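Local coordinates for class II aldolase/adducin domain protein (Pseudomonas syringae pv. phaseolicola 1448A, PDB 3OCR), which is of unproven function but belongs to the class II aldolase/adducin family, whose members include metal-dependent aldolases and actin-binding adducins, at residues F69-F74 / L102-A107; H57-V62 / Q123-T128; R49-I54 / L76-I81. One frame throughout, in Å; residues are numbered along the deposited sequence.

In the fold
Interaction 2 lies deepest, its centre about 6 Å from the centre of the chain, and pairs two inner strands of the mixed sheet, 58-61 and 124-128. Interaction 1 is centred about 12 Å from it and starts from strand 68-71, the next strand on the other side of 58-61. Along the chain, interaction 1 is nested inside the loop that interaction 2 closes. Interaction 3 joins the loop leading into strand 58-61 to the one following 68-71, so its segments alternate with those of both others. Its centre is about 13 Å from that of interaction 1 and 14 Å from that of interaction 2. Interaction 2 builds the sheet, while interactions 1 and 3 fasten connecting loops beside it and touch a second subunit.

Interaction 1: F69-F74 / L102-A107; sequences FLINAF and LGINYA
With CG anti to its backbone N (chi1 -157°), Phe74 lays its ring against the turn at Ile104 and Asn105; the backbone of Asn105 brings CA and CB onto that ring, and its CG, also anti to N, follows alongside toward CE1. Asn105 CA lies over one face, 4.0 Å from the Phe74 ring centroid, a CH-pi contact displaced toward the rim at CD1 and CE1. The amide plane of Asn105 is tilted 31° from the ring, and its OD1 accepts a hydrogen bond from Gly108 N. Ile104 O lies over the same face, near CG, while Leu102 O sits at the ring edge beside CB. A single direct hydrogen bond joins the backbones: Phe74 N donates to Gly103 O over 2.8 Å, almost straight at 170°, although the donor stands above the carbonyl plane. The same oxygen receives a CA-H contact from Ala73. A second bridge runs through water 1, which donates to Asn72 O and accepts from Asn105 N, each at 2.8 Å. Deeper in, Ile71 and Ile104 cross at about a right angle and meet through their CG2 methyls, 3.6 Å apart. Arg255 of the second subunit makes a cation-pi contact with Phe74, and Val87 and Val89 pack on Ile104. The contact thus holds the loop between strand 95-97 and helix 110-118 just beyond the C-terminal end of the inner strand 68-71, in the mixed sheet of the class II aldolase/adducin domain.

Interaction 2: H57-V62 / Q123-T128; sequences HFSARV and QAVLHT
Strands 58-61 and 124-128 form an antiparallel ladder inside the mixed sheet of the class II aldolase/adducin domain, their axes 4.7 Å apart. Ser59 and Val125 are a hydrogen-bonded pair: Ser59 N reaches Val125 O at 2.9 Å, nearly straight and in the carbonyl plane, and Val125 N returns the bond to Ser59 O from above the plane. Phe58-Leu126 and Ala60-Ala124 are the non-hydrogen-bonded pairs beside it. The ladder is longer than its three bridges, since His127 N donates to His57 O and Arg61 N to Gln123 O. At the latter end Gln123 and Ala124 both face Gly196 of the next strand, a classic beta bulge, and helices 29-47 and 199-219 pack on the face that Phe58 and Leu126 share with the two alanines.

On that face Phe58 and Leu126 both hold CG anti to the carbonyl carbon, beside the backbone N (chi1 -62° and -48°), so the chains cross obliquely and Leu126 CD2 comes over the ring, 3.8 Å from the Phe58 centroid. On the face of Ser59 and Val125, the serine OG takes the crowded position between N and the carbonyl carbon (chi1 60°). Arg61, extended from CG to NE, runs alongside the bent chain of Gln123 in the same direction. The polar ends find partners outside the two strands: Ser59 OG hydrogen-bonds to His112 and His116 of helix 110-118, His57 ND1 to Asn72 OD1, His127 ND1 to Leu192 O and Arg61 NH1 to Gly64 O, while Arg61 NH2 forms a salt bridge with Glu67. Thr128 places its CG2 at the edge of the Phe58 ring, in its plane, 3.9 Å from Phe58 CE1.

Interaction 3: R49-I54 / L76-I81; sequences RWTDHI and LLFDEI
Arg49 closes the preceding helix with positive phi in a Schellman motif, and Trp50 then turns its indole away toward helix 199-219. Thr51 is the first to touch the other loop. Its OG1 holds the crowded position between N and the carbonyl carbon (chi1 57°), which leaves CG2 beside the backbone N and directed at the Phe78 ring, 3.5 Å from Phe78 CD2. The two side chains slide past each other in opposite directions. Asp52 points away and is bound instead by His129 and by His149 of the second subunit. His53, with CG anti to N (chi1 -164°), swings its ring back so that ND1 approaches Leu77 CD2 at 3.7 Å, while NE2 hydrogen-bonds to His256 O of the second subunit. Water 2 bridges the loops, donating to His53 O at 2.8 Å and accepting from Phe78 N. Ile54 puts CG2 against the same leucine methyl, 3.6 Å from Leu77 CD2, so this one methyl touches both the imidazole and the isoleucine, whose CG2 in turn lies over a face of the His53 ring, toward its rim. Water 3 donates to both Ile54 O and Leu76 O, a second bridge. Within its own loop Leu77 N donates to the anti lone pair of Glu80 OE1 at 2.8 Å, and Glu80 OE2 forms a salt bridge with Arg262 of the second subunit, which also packs against Ile54 and Leu76. The loops lie beyond the C-terminal end of helix 29-47, where Phe78 meets Tyr42 of that helix and Phe58 of strand 58-61 edge-to-face.

Interaction 1: F69-F74 / L102-A107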
loop_
_atom_site.group_PDB
_atom_site.type_symbol
_atom_site.label_atom_id
_atom_site.label_comp_id
_atom_site.label_asym_id
_atom_site.label_seq_id
_atom_site.Cartn_x
_atom_site.Cartn_y
_atom_site.Cartn_z
ATOM N N PHE A 69 15.591 33.091 -1.708
ATOM C CA PHE A 69 14.953 31.814 -1.391
ATOM C C PHE A 69 15.477 30.676 -2.246
ATOM O O PHE A 69 15.884 30.874 -3.389
ATOM C CB PHE A 69 13.422 31.917 -1.560
ATOM C CG PHE A 69 12.831 33.029 -0.778
ATOM C CD1 PHE A 69 12.367 32.814 0.503
ATOM C CD2 PHE A 69 12.814 34.330 -1.298
ATOM C CE1 PHE A 69 11.847 33.867 1.257
ATOM C CE2 PHE A 69 12.312 35.393 -0.548
ATOM C CZ PHE A 69 11.823 35.155 0.735
ATOM N N LEU A 70 15.453 29.475 -1.676
ATOM C CA LEU A 70 15.877 28.260 -2.369
ATOM C C LEU A 70 14.689 27.389 -2.748
ATOM O O LEU A 70 13.734 27.239 -1.969
ATOM C CB LEU A 70 16.838 27.477 -1.479
ATOM C CG LEU A 70 18.163 28.173 -1.156
ATOM C CD1 LEU A 70 18.717 27.724 0.227
ATOM C CD2 LEU A 70 19.152 27.884 -2.274
ATOM N N ILE A 71 14.750 26.817 -3.950
ATOM C CA ILE A 71 13.708 25.929 -4.473
ATOM C C ILE A 71 14.353 24.942 -5.467
ATOM O O ILE A 71 15.504 25.158 -5.922
ATOM C CB ILE A 71 12.547 26.764 -5.104
ATOM C CG1 ILE A 71 11.313 25.905 -5.379
ATOM C CG2 ILE A 71 13.045 27.534 -6.339
ATOM C CD1 ILE A 71 9.983 26.639 -5.203
ATOM N N ASN A 72 13.656 23.841 -5.761
ATOM C CA ASN A 72 14.140 22.877 -6.757
ATOM C C ASN A 72 14.203 23.469 -8.161
ATOM O O ASN A 72 13.408 24.355 -8.515
ATOM C CB ASN A 72 13.336 21.546 -6.744
ATOM C CG ASN A 72 11.867 21.720 -7.147
ATOM O OD1 ASN A 72 11.155 22.586 -6.640
ATOM N ND2 ASN A 72 11.414 20.877 -8.060
ATOM N N ALA A 73 15.176 22.993 -8.925
ATOM C CA ALA A 73 15.283 23.275 -10.348
ATOM C C ALA A 73 14.134 22.618 -11.102
ATOM O O ALA A 73 13.699 21.518 -10.749
ATOM C CB ALA A 73 16.652 22.784 -10.903
ATOM N N PHE A 74 13.698 23.298 -12.166
ATOM C CA PHE A 74 12.577 22.906 -13.033
ATOM C C PHE A 74 12.783 21.530 -13.636
ATOM O O PHE A 74 13.704 21.331 -14.429
ATOM C CB PHE A 74 12.487 23.913 -14.188
ATOM C CG PHE A 74 11.122 24.001 -14.853
ATOM C CD1 PHE A 74 9.990 23.434 -14.265
ATOM C CD2 PHE A 74 10.975 24.712 -16.051
ATOM C CE1 PHE A 74 8.723 23.552 -14.871
ATOM C CE2 PHE A 74 9.722 24.848 -16.661
ATOM C CZ PHE A 74 8.596 24.265 -16.070
ATOM N N LEU A 102 18.743 25.014 -15.363
ATOM C CA LEU A 102 17.371 24.556 -15.651
ATOM C C LEU A 102 16.309 25.566 -15.251
ATOM O O LEU A 102 15.152 25.440 -15.633
ATOM C CB LEU A 102 17.069 23.221 -14.956
ATOM C CG LEU A 102 17.864 21.972 -15.354
ATOM C CD1 LEU A 102 17.599 20.836 -14.370
ATOM C CD2 LEU A 102 17.548 21.535 -16.784
ATOM N N GLY A 103 16.702 26.551 -14.454
ATOM C CA GLY A 103 15.754 27.510 -13.901
ATOM C C GLY A 103 14.756 26.831 -12.991
ATOM O O GLY A 103 15.000 25.722 -12.494
ATOM N N ILE A 104 13.626 27.489 -12.771
ATOM C CA ILE A 104 12.644 27.004 -11.818
ATOM C C ILE A 104 11.301 26.908 -12.489
ATOM O O ILE A 104 11.121 27.401 -13.582
ATOM C CB ILE A 104 12.513 27.939 -10.559
ATOM C CG1 ILE A 104 11.927 29.318 -10.930
ATOM C CG2 ILE A 104 13.856 28.063 -9.835
ATOM C CD1 ILE A 104 11.285 30.087 -9.726
ATOM N N ASN A 105 10.367 26.246 -11.831
ATOM C CA ASN A 105 8.984 26.305 -12.251
ATOM C C ASN A 105 8.429 27.614 -11.740
ATOM O O ASN A 105 8.015 27.717 -10.579
ATOM C CB ASN A 105 8.191 25.155 -11.649
ATOM C CG ASN A 105 6.734 25.207 -12.010
ATOM O OD1 ASN A 105 6.260 26.168 -12.618
ATOM N ND2 ASN A 105 6.007 24.156 -11.645
ATOM N N TYR A 106 8.432 28.609 -12.613
ATOM C CA TYR A 106 8.067 29.963 -12.226
ATOM C C TYR A 106 6.639 30.049 -11.675
ATOM O O TYR A 106 6.396 30.743 -10.685
ATOM C CB TYR A 106 8.224 30.883 -13.425
ATOM C CG TYR A 106 8.225 32.360 -13.126
ATOM C CD1 TYR A 106 7.028 33.092 -13.118
ATOM C CD2 TYR A 106 9.429 33.044 -12.911
ATOM C CE1 TYR A 106 7.031 34.462 -12.886
ATOM C CE2 TYR A 106 9.442 34.410 -12.669
ATOM C CZ TYR A 106 8.244 35.112 -12.661
ATOM O OH TYR A 106 8.263 36.460 -12.429
ATOM N N ALA A 107 5.710 29.332 -12.298
ATOM C CA ALA A 107 4.310 29.369 -11.875
ATOM C C ALA A 107 4.088 28.634 -10.544
ATOM O O ALA A 107 3.240 29.035 -9.737
ATOM C CB ALA A 107 3.421 28.794 -12.969
HETATM O O HOH W 1 10.825 25.043 -9.320
#

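Interaction 2: H57-V62 / Q123-T128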
loop_
_atom_site.group_PDB
_atom_site.type_symbol
_atom_site.label_atom_id
_atom_site.label_comp_id
_atom_site.label_asym_id
_atom_site.label_seq_id
_atom_site.Cartn_x
_atom_site.Cartn_y
_atom_site.Cartn_z
ATOM N N HIS A 57 6.583 21.776 -4.506
ATOM C CA HIS A 57 7.821 22.447 -4.189
ATOM C C HIS A 57 7.943 22.747 -2.713
ATOM O O HIS A 57 6.933 22.975 -2.028
ATOM C CB HIS A 57 7.880 23.764 -4.950
ATOM C CG HIS A 57 7.727 23.605 -6.430
ATOM N ND1 HIS A 57 8.762 23.190 -7.239
ATOM C CD2 HIS A 57 6.655 23.772 -7.242
ATOM C CE1 HIS A 57 8.335 23.112 -8.486
ATOM N NE2 HIS A 57 7.061 23.457 -8.515
ATOM N N PHE A 58 9.182 22.731 -2.238
ATOM C CA PHE A 58 9.522 23.198 -0.887
ATOM C C PHE A 58 10.433 24.410 -1.018
ATOM O O PHE A 58 11.428 24.345 -1.738
ATOM C CB PHE A 58 10.276 22.116 -0.112
ATOM C CG PHE A 58 9.505 20.850 0.121
ATOM C CD1 PHE A 58 8.122 20.803 -0.025
ATOM C CD2 PHE A 58 10.167 19.709 0.569
ATOM C CE1 PHE A 58 7.429 19.636 0.210
ATOM C CE2 PHE A 58 9.463 18.531 0.817
ATOM C CZ PHE A 58 8.081 18.512 0.644
ATOM N N SER A 59 10.146 25.491 -0.295
ATOM C CA SER A 59 11.046 26.665 -0.328
ATOM C C SER A 59 11.583 26.982 1.070
ATOM O O SER A 59 10.924 26.670 2.070
ATOM C CB SER A 59 10.328 27.889 -0.907
ATOM O OG SER A 59 9.206 28.225 -0.118
ATOM N N ALA A 60 12.776 27.582 1.122
ATOM C CA ALA A 60 13.369 28.105 2.355
ATOM C C ALA A 60 14.002 29.470 2.112
ATOM O O ALA A 60 14.634 29.686 1.077
ATOM C CB ALA A 60 14.447 27.143 2.876
ATOM N N ARG A 61 13.874 30.370 3.081
ATOM C CA ARG A 61 14.596 31.617 3.035
ATOM C C ARG A 61 16.093 31.396 3.294
ATOM O O ARG A 61 16.473 30.637 4.186
ATOM C CB ARG A 61 14.037 32.635 4.023
ATOM C CG ARG A 61 14.658 34.042 3.754
ATOM C CD ARG A 61 14.254 35.027 4.770
ATOM N NE ARG A 61 14.588 36.422 4.420
ATOM C CZ ARG A 61 15.768 37.010 4.629
ATOM N NH1 ARG A 61 16.798 36.337 5.128
ATOM N NH2 ARG A 61 15.929 38.290 4.312
ATOM N N VAL A 62 16.923 32.040 2.483
ATOM C CA VAL A 62 18.371 32.083 2.695
ATOM C C VAL A 62 18.627 33.072 3.839
ATOM O O VAL A 62 18.235 34.236 3.741
ATOM C CB VAL A 62 19.108 32.535 1.412
ATOM C CG1 VAL A 62 20.632 32.700 1.662
ATOM C CG2 VAL A 62 18.854 31.568 0.264
ATOM N N GLN A 123 10.318 30.692 7.667
ATOM C CA GLN A 123 11.566 30.509 6.949
ATOM C C GLN A 123 11.460 29.344 5.947
ATOM O O GLN A 123 12.376 29.122 5.138
ATOM C CB GLN A 123 12.695 30.232 7.925
ATOM C CG GLN A 123 12.920 31.355 8.985
ATOM C CD GLN A 123 13.316 32.667 8.372
ATOM O OE1 GLN A 123 12.585 33.656 8.495
ATOM N NE2 GLN A 123 14.463 32.697 7.682
ATOM N N ALA A 124 10.361 28.597 6.002
ATOM C CA ALA A 124 10.180 27.468 5.081
ATOM C C ALA A 124 8.723 27.280 4.781
ATOM O O ALA A 124 7.899 27.425 5.681
ATOM C CB ALA A 124 10.765 26.197 5.645
ATOM N N VAL A 125 8.417 26.979 3.514
ATOM C CA VAL A 125 7.031 26.746 3.087
ATOM C C VAL A 125 6.999 25.481 2.231
ATOM O O VAL A 125 7.675 25.403 1.192
ATOM C CB VAL A 125 6.432 27.948 2.312
ATOM C CG1 VAL A 125 4.969 27.649 1.849
ATOM C CG2 VAL A 125 6.478 29.235 3.175
ATOM N N LEU A 126 6.229 24.502 2.684
ATOM C CA LEU A 126 6.095 23.213 2.016
ATOM C C LEU A 126 4.723 23.009 1.442
ATOM O O LEU A 126 3.711 23.243 2.110
ATOM C CB LEU A 126 6.364 22.099 3.017
ATOM C CG LEU A 126 7.623 22.228 3.896
ATOM C CD1 LEU A 126 7.721 21.063 4.875
ATOM C CD2 LEU A 126 8.901 22.362 3.087
ATOM N N HIS A 127 4.659 22.512 0.216
ATOM C CA HIS A 127 3.361 22.210 -0.336
ATOM C C HIS A 127 3.365 20.804 -0.923
ATOM O O HIS A 127 4.286 20.460 -1.654
ATOM C CB HIS A 127 2.985 23.251 -1.399
ATOM C CG HIS A 127 1.789 22.863 -2.197
ATOM N ND1 HIS A 127 0.575 22.559 -1.614
ATOM C CD2 HIS A 127 1.627 22.682 -3.528
ATOM C CE1 HIS A 127 -0.289 22.233 -2.557
ATOM N NE2 HIS A 127 0.322 22.302 -3.726
ATOM N N THR A 128 2.375 19.977 -0.587
ATOM C CA THR A 128 2.338 18.598 -1.147
ATOM C C THR A 128 1.009 18.227 -1.786
ATOM O O THR A 128 -0.053 18.827 -1.481
ATOM C CB THR A 128 2.693 17.478 -0.106
ATOM O OG1 THR A 128 1.778 17.541 0.975
ATOM C CG2 THR A 128 4.132 17.603 0.456
#

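Interaction 3: R49-I54 / L76-I81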
loop_
_atom_site.group_PDB
_atom_site.type_symbol
_atom_site.label_atom_id
_atom_site.label_comp_id
_atom_site.label_asym_id
_atom_site.label_seq_id
_atom_site.Cartn_x
_atom_site.Cartn_y
_atom_site.Cartn_z
ATOM N N ARG A 49 7.354 9.130 0.262
ATOM C CA ARG A 49 6.389 9.134 -0.841
ATOM C C ARG A 49 5.367 10.282 -0.752
ATOM O O ARG A 49 4.171 10.071 -0.968
ATOM C CB ARG A 49 5.675 7.763 -0.956
ATOM C CG ARG A 49 6.596 6.597 -1.279
ATOM C CD ARG A 49 5.830 5.275 -1.313
ATOM N NE ARG A 49 6.577 4.226 -2.018
ATOM C CZ ARG A 49 7.355 3.314 -1.429
ATOM N NH1 ARG A 49 7.500 3.298 -0.104
ATOM N NH2 ARG A 49 7.986 2.406 -2.168
ATOM N N TRP A 50 5.830 11.492 -0.432
ATOM C CA TRP A 50 4.939 12.654 -0.404
ATOM C C TRP A 50 4.991 13.427 -1.725
ATOM O O TRP A 50 4.762 14.625 -1.743
ATOM C CB TRP A 50 5.280 13.612 0.752
ATOM C CG TRP A 50 5.257 13.013 2.141
ATOM C CD1 TRP A 50 4.499 11.967 2.573
ATOM C CD2 TRP A 50 6.014 13.456 3.273
ATOM N NE1 TRP A 50 4.740 11.721 3.906
ATOM C CE2 TRP A 50 5.666 12.618 4.362
ATOM C CE3 TRP A 50 6.953 14.475 3.475
ATOM C CZ2 TRP A 50 6.236 12.761 5.638
ATOM C CZ3 TRP A 50 7.524 14.621 4.740
ATOM C CH2 TRP A 50 7.159 13.767 5.809
ATOM N N THR A 51 5.316 12.743 -2.816
ATOM C CA THR A 51 5.671 13.426 -4.064
ATOM C C THR A 51 4.585 13.278 -5.112
ATOM O O THR A 51 3.788 12.357 -5.054
ATOM C CB THR A 51 6.946 12.854 -4.700
ATOM O OG1 THR A 51 6.766 11.450 -4.930
ATOM C CG2 THR A 51 8.153 13.090 -3.835
ATOM N N ASP A 52 4.612 14.181 -6.087
ATOM C CA ASP A 52 3.727 14.138 -7.229
ATOM C C ASP A 52 4.628 14.405 -8.449
ATOM O O ASP A 52 4.579 15.462 -9.089
ATOM C CB ASP A 52 2.580 15.161 -7.020
ATOM C CG ASP A 52 1.721 15.362 -8.247
ATOM O OD1 ASP A 52 1.592 14.422 -9.054
ATOM O OD2 ASP A 52 1.156 16.469 -8.391
ATOM N N HIS A 53 5.487 13.417 -8.729
ATOM C CA HIS A 53 6.427 13.470 -9.851
ATOM C C HIS A 53 7.244 14.758 -9.759
ATOM O O HIS A 53 7.885 15.006 -8.745
ATOM C CB HIS A 53 5.690 13.339 -11.196
ATOM C CG HIS A 53 6.587 13.004 -12.353
ATOM N ND1 HIS A 53 7.518 11.982 -12.309
ATOM C CD2 HIS A 53 6.689 13.550 -13.590
ATOM C CE1 HIS A 53 8.161 11.928 -13.462
ATOM N NE2 HIS A 53 7.673 12.862 -14.260
ATOM N N ILE A 54 7.192 15.597 -10.785
ATOM C CA ILE A 54 8.004 16.812 -10.787
ATOM C C ILE A 54 7.264 18.059 -10.316
ATOM O O ILE A 54 7.778 19.170 -10.462
ATOM C CB ILE A 54 8.643 17.083 -12.169
ATOM C CG1 ILE A 54 7.593 17.010 -13.275
ATOM C CG2 ILE A 54 9.786 16.108 -12.422
ATOM C CD1 ILE A 54 7.987 17.714 -14.553
ATOM N N LEU A 76 13.500 18.493 -12.099
ATOM C CA LEU A 76 14.171 17.472 -11.288
ATOM C C LEU A 76 13.199 16.819 -10.325
ATOM O O LEU A 76 12.323 17.479 -9.795
ATOM C CB LEU A 76 15.304 18.080 -10.467
ATOM C CG LEU A 76 16.556 18.562 -11.198
ATOM C CD1 LEU A 76 17.692 18.738 -10.162
ATOM C CD2 LEU A 76 16.958 17.600 -12.292
ATOM N N LEU A 77 13.384 15.528 -10.091
ATOM C CA LEU A 77 12.646 14.794 -9.069
ATOM C C LEU A 77 13.200 15.085 -7.663
ATOM O O LEU A 77 14.379 15.380 -7.509
ATOM C CB LEU A 77 12.733 13.295 -9.357
ATOM C CG LEU A 77 12.142 12.817 -10.680
ATOM C CD1 LEU A 77 12.477 11.351 -10.904
ATOM C CD2 LEU A 77 10.621 13.041 -10.652
ATOM N N PHE A 78 12.338 14.982 -6.651
ATOM C CA PHE A 78 12.693 15.227 -5.245
ATOM C C PHE A 78 13.891 14.381 -4.864
ATOM O O PHE A 78 14.729 14.792 -4.065
ATOM C CB PHE A 78 11.507 14.893 -4.347
ATOM C CG PHE A 78 10.488 16.013 -4.234
ATOM C CD1 PHE A 78 10.295 16.915 -5.288
ATOM C CD2 PHE A 78 9.741 16.167 -3.082
ATOM C CE1 PHE A 78 9.357 17.955 -5.192
ATOM C CE2 PHE A 78 8.782 17.205 -2.965
ATOM C CZ PHE A 78 8.597 18.097 -4.030
ATOM N N ASP A 79 13.950 13.208 -5.491
ATOM C CA ASP A 79 14.980 12.198 -5.351
ATOM C C ASP A 79 16.349 12.627 -5.855
ATOM O O ASP A 79 17.347 11.950 -5.613
ATOM C CB ASP A 79 14.555 11.017 -6.227
ATOM C CG ASP A 79 14.532 9.731 -5.478
ATOM O OD1 ASP A 79 14.983 9.721 -4.312
ATOM O OD2 ASP A 79 14.061 8.724 -6.039
ATOM N N GLU A 80 16.384 13.714 -6.612
ATOM C CA GLU A 80 17.599 14.119 -7.302
ATOM C C GLU A 80 18.169 15.365 -6.666
ATOM O O GLU A 80 19.272 15.792 -6.992
ATOM C CB GLU A 80 17.318 14.383 -8.785
ATOM C CG GLU A 80 16.975 13.138 -9.596
ATOM C CD GLU A 80 16.535 13.478 -11.017
ATOM O OE1 GLU A 80 15.667 14.365 -11.206
ATOM O OE2 GLU A 80 17.051 12.840 -11.947
ATOM N N ILE A 81 17.416 15.947 -5.745
ATOM C CA ILE A 81 17.778 17.252 -5.210
ATOM C C ILE A 81 19.010 17.115 -4.310
ATOM O O ILE A 81 19.127 16.140 -3.558
ATOM C CB ILE A 81 16.625 17.879 -4.448
ATOM C CG1 ILE A 81 15.348 17.923 -5.332
ATOM C CG2 ILE A 81 17.023 19.273 -3.890
ATOM C CD1 ILE A 81 15.496 18.644 -6.703
HETATM O O HOH W 2 9.683 13.624 -7.068
HETATM O O HOH W 3 10.682 19.370 -10.727
#